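Local coordinates for pheromone response PrgU-like domain-containing protein (Enterococcus faecalis, PDB 2GMQ) that is of unknown function but, as a plasmid-encoded PrgU-like protein, may act in the enterococcal pheromone response, at the interface of chains A and B. Numbering follows the deposited sequence. Chains: chain A/B, Hypothetical protein EF0006.

The interface of chains A and B. Residues chain A 15-17, 52, 65, 67; chain B 46, 49-50.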
ATOM      1  N   GLU A  15       2.056 -15.537 -24.129  1.00 34.01           N
ATOM      2  CA  GLU A  15       2.258 -14.262 -23.456  1.00 33.42           C
ATOM      3  C   GLU A  15       1.250 -14.200 -22.304  1.00 31.80           C
ATOM      4  O   GLU A  15       0.075 -14.676 -22.461  1.00 31.97           O
ATOM      5  CB  GLU A  15       2.009 -13.099 -24.422  1.00 35.32           C
ATOM      6  CG  GLU A  15       2.333 -11.774 -23.759  1.00 35.56           C
ATOM      7  CD  GLU A  15       2.331 -10.568 -24.702  1.00 41.67           C
ATOM      8  OE1 GLU A  15       2.833 -10.710 -25.866  1.00 44.48           O
ATOM      9  OE2 GLU A  15       1.902  -9.457 -24.256  1.00 35.09           O
ATOM     10  N   ILE A  16       1.718 -13.797 -21.158  1.00 28.86           N
ATOM     11  CA  ILE A  16       0.790 -13.608 -20.063  1.00 30.65           C
ATOM     12  C   ILE A  16       1.056 -12.225 -19.464  1.00 31.32           C
ATOM     13  O   ILE A  16       2.254 -11.837 -19.321  1.00 31.97           O
ATOM     14  CB  ILE A  16       0.918 -14.718 -18.987  1.00 30.30           C
ATOM     15  CG1 ILE A  16      -0.104 -14.404 -17.865  1.00 32.11           C
ATOM     16  CG2 ILE A  16       2.295 -14.631 -18.283  1.00 30.64           C
ATOM     17  CD1 ILE A  16      -0.384 -15.556 -16.847  1.00 32.75           C
ATOM     18  N   ALA A  17      -0.025 -11.463 -19.182  1.00 31.46           N
ATOM     19  CA  ALA A  17       0.126 -10.154 -18.582  1.00 28.88           C
ATOM     20  C   ALA A  17       0.075 -10.375 -17.048  1.00 30.30           C
ATOM     21  O   ALA A  17      -0.784 -11.149 -16.562  1.00 30.11           O
ATOM     22  CB  ALA A  17      -0.991  -9.228 -19.002  1.00 30.26           C
ATOM     23  N   GLN A  52      -4.040 -20.621 -13.359  1.00 23.11           N
ATOM     24  CA  GLN A  52      -3.698 -19.609 -14.353  1.00 24.63           C
ATOM     25  C   GLN A  52      -2.275 -19.872 -14.817  1.00 25.06           C
ATOM     26  O   GLN A  52      -2.005 -19.918 -16.021  1.00 25.91           O
ATOM     27  CB  GLN A  52      -3.893 -18.218 -13.779  1.00 24.90           C
ATOM     28  CG  GLN A  52      -3.432 -17.238 -14.862  1.00 25.07           C
ATOM     29  CD  GLN A  52      -3.807 -15.845 -14.528  1.00 25.32           C
ATOM     30  OE1 GLN A  52      -3.913 -15.497 -13.387  1.00 24.11           O
ATOM     31  NE2 GLN A  52      -4.023 -15.031 -15.565  1.00 26.64           N
ATOM     32  N   ASN A  65       3.851  -9.645 -19.992  1.00 27.87           N
ATOM     33  CA  ASN A  65       3.432  -8.252 -20.255  1.00 29.76           C
ATOM     34  C   ASN A  65       3.188  -7.565 -18.896  1.00 29.56           C
ATOM     35  O   ASN A  65       2.132  -7.793 -18.253  1.00 29.35           O
ATOM     36  CB  ASN A  65       2.208  -8.275 -21.138  1.00 29.84           C
ATOM     37  CG  ASN A  65       1.801  -6.921 -21.648  1.00 33.53           C
ATOM     38  OD1 ASN A  65       2.561  -5.941 -21.571  1.00 39.32           O
ATOM     39  ND2 ASN A  65       0.587  -6.848 -22.227  1.00 36.24           N
ATOM     40  N   ILE A  67       2.145  -4.916 -16.320  1.00 29.68           N
ATOM     41  CA  ILE A  67       1.113  -3.862 -16.338  1.00 31.94           C
ATOM     42  C   ILE A  67       1.198  -2.963 -15.106  1.00 30.95           C
ATOM     43  O   ILE A  67       1.214  -3.481 -13.954  1.00 30.66           O
ATOM     44  CB  ILE A  67      -0.374  -4.558 -16.243  1.00 31.95           C
ATOM     45  CG1 ILE A  67      -0.594  -5.692 -17.281  1.00 35.18           C
ATOM     46  CG2 ILE A  67      -1.442  -3.444 -16.339  1.00 34.34           C
ATOM     47  CD1 ILE A  67      -0.214  -5.072 -18.744  1.00 32.02           C
TER
ATOM     48  N   GLU B  46      -5.005  -6.031 -16.854  1.00 22.82           N
ATOM     49  CA  GLU B  46      -4.386  -7.341 -16.939  1.00 22.67           C
ATOM     50  C   GLU B  46      -5.371  -8.405 -17.439  1.00 22.74           C
ATOM     51  O   GLU B  46      -4.980  -9.151 -18.322  1.00 22.92           O
ATOM     52  CB  GLU B  46      -3.813  -7.713 -15.544  1.00 21.27           C
ATOM     53  CG  GLU B  46      -2.856  -8.862 -15.582  1.00 21.63           C
ATOM     54  CD  GLU B  46      -2.981  -9.655 -14.277  1.00 23.89           C
ATOM     55  OE1 GLU B  46      -2.092  -9.424 -13.439  1.00 24.85           O
ATOM     56  OE2 GLU B  46      -3.944 -10.473 -14.153  1.00 24.44           O
ATOM     57  N   TYR B  49      -5.971  -8.175 -21.186  1.00 23.08           N
ATOM     58  CA  TYR B  49      -4.918  -8.700 -22.050  1.00 24.41           C
ATOM     59  C   TYR B  49      -4.985 -10.231 -22.048  1.00 23.72           C
ATOM     60  O   TYR B  49      -4.770 -10.815 -23.138  1.00 22.98           O
ATOM     61  CB  TYR B  49      -3.517  -8.255 -21.654  1.00 22.04           C
ATOM     62  CG  TYR B  49      -3.179  -6.847 -22.053  1.00 21.32           C
ATOM     63  CD1 TYR B  49      -2.853  -6.561 -23.369  1.00 24.08           C
ATOM     64  CD2 TYR B  49      -3.226  -5.794 -21.148  1.00 20.34           C
ATOM     65  CE1 TYR B  49      -2.510  -5.254 -23.738  1.00 30.89           C
ATOM     66  CE2 TYR B  49      -2.887  -4.485 -21.509  1.00 23.95           C
ATOM     67  CZ  TYR B  49      -2.558  -4.229 -22.816  1.00 25.36           C
ATOM     68  OH  TYR B  49      -2.186  -2.977 -23.276  1.00 24.47           O
ATOM     69  N   ASN B  50      -5.288 -10.833 -20.883  1.00 24.22           N
ATOM     70  CA  ASN B  50      -5.291 -12.274 -20.738  1.00 22.57           C
ATOM     71  C   ASN B  50      -6.623 -12.920 -21.127  1.00 23.67           C
ATOM     72  O   ASN B  50      -6.689 -14.151 -21.177  1.00 25.42           O
ATOM     73  CB  ASN B  50      -4.906 -12.741 -19.314  1.00 21.80           C
ATOM     74  CG  ASN B  50      -3.460 -12.390 -18.941  1.00 22.98           C
ATOM     75  OD1 ASN B  50      -2.561 -12.373 -19.809  1.00 23.20           O
ATOM     76  ND2 ASN B  50      -3.225 -12.160 -17.636  1.00 21.54           N
TER
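B:Asn50, the last residue of helix 41-50, lays its carboxamide alongside the backbone of A:Ala17 in strand 15-19 of the other subunit and pairs with it as a neighbouring strand would, reading both polar groups of that one residue. It is a worked case of a side-chain amide standing in for a strand. B:Asn50 OD1 accepts from A:Ala17 N at 2.8 Å, almost perfectly straight (178° at the hydrogen), with the N-H pointing at a lone pair in the carbonyl plane. On the other branch, B:Asn50 ND2 donates to A:Ala17 O at 2.9 Å, and that oxygen lies close to the amide plane and receives the N-H on a lone pair. Two bonds to the backbone of one strand residue fix the rotation of the amide and settle which end is oxygen and which nitrogen. The first torsion sets this up: CG stands anti to the carbonyl carbon (chi1 -65°), beside the backbone N.

Aliphatic groups flank this clasp. The methyl of A:Ala17 points into chain B, its CB 3.8 Å from B:Tyr49 CB, while A:Ile16 CG1, anti to its own backbone N, crosses the B:Asn50 amide obliquely. One face of the B:Tyr49 phenol ring receives A:Asn65 ND2, 3.6 Å above the plane and towards the rim; the amide stands nearly upright on the ring (77° between planes), tip down rather than stacked. A:Ile67 CD1 comes over the same face, at the CD2-CE2 rim, 3.9 Å from B:Tyr49 CE2. In B:Glu46, one turn back along the helix, CG, anti to the backbone N, passes beside A:Ala17 O, and the bend at chi2 turns the carboxylate from there.

Whether this pairing is the biological one, the structure alone does not show. The C-terminal turn of helix 41-50 thus docks on strands 15-19 and 63-68, and two-fold symmetry repeats the arrangement with the chains exchanged.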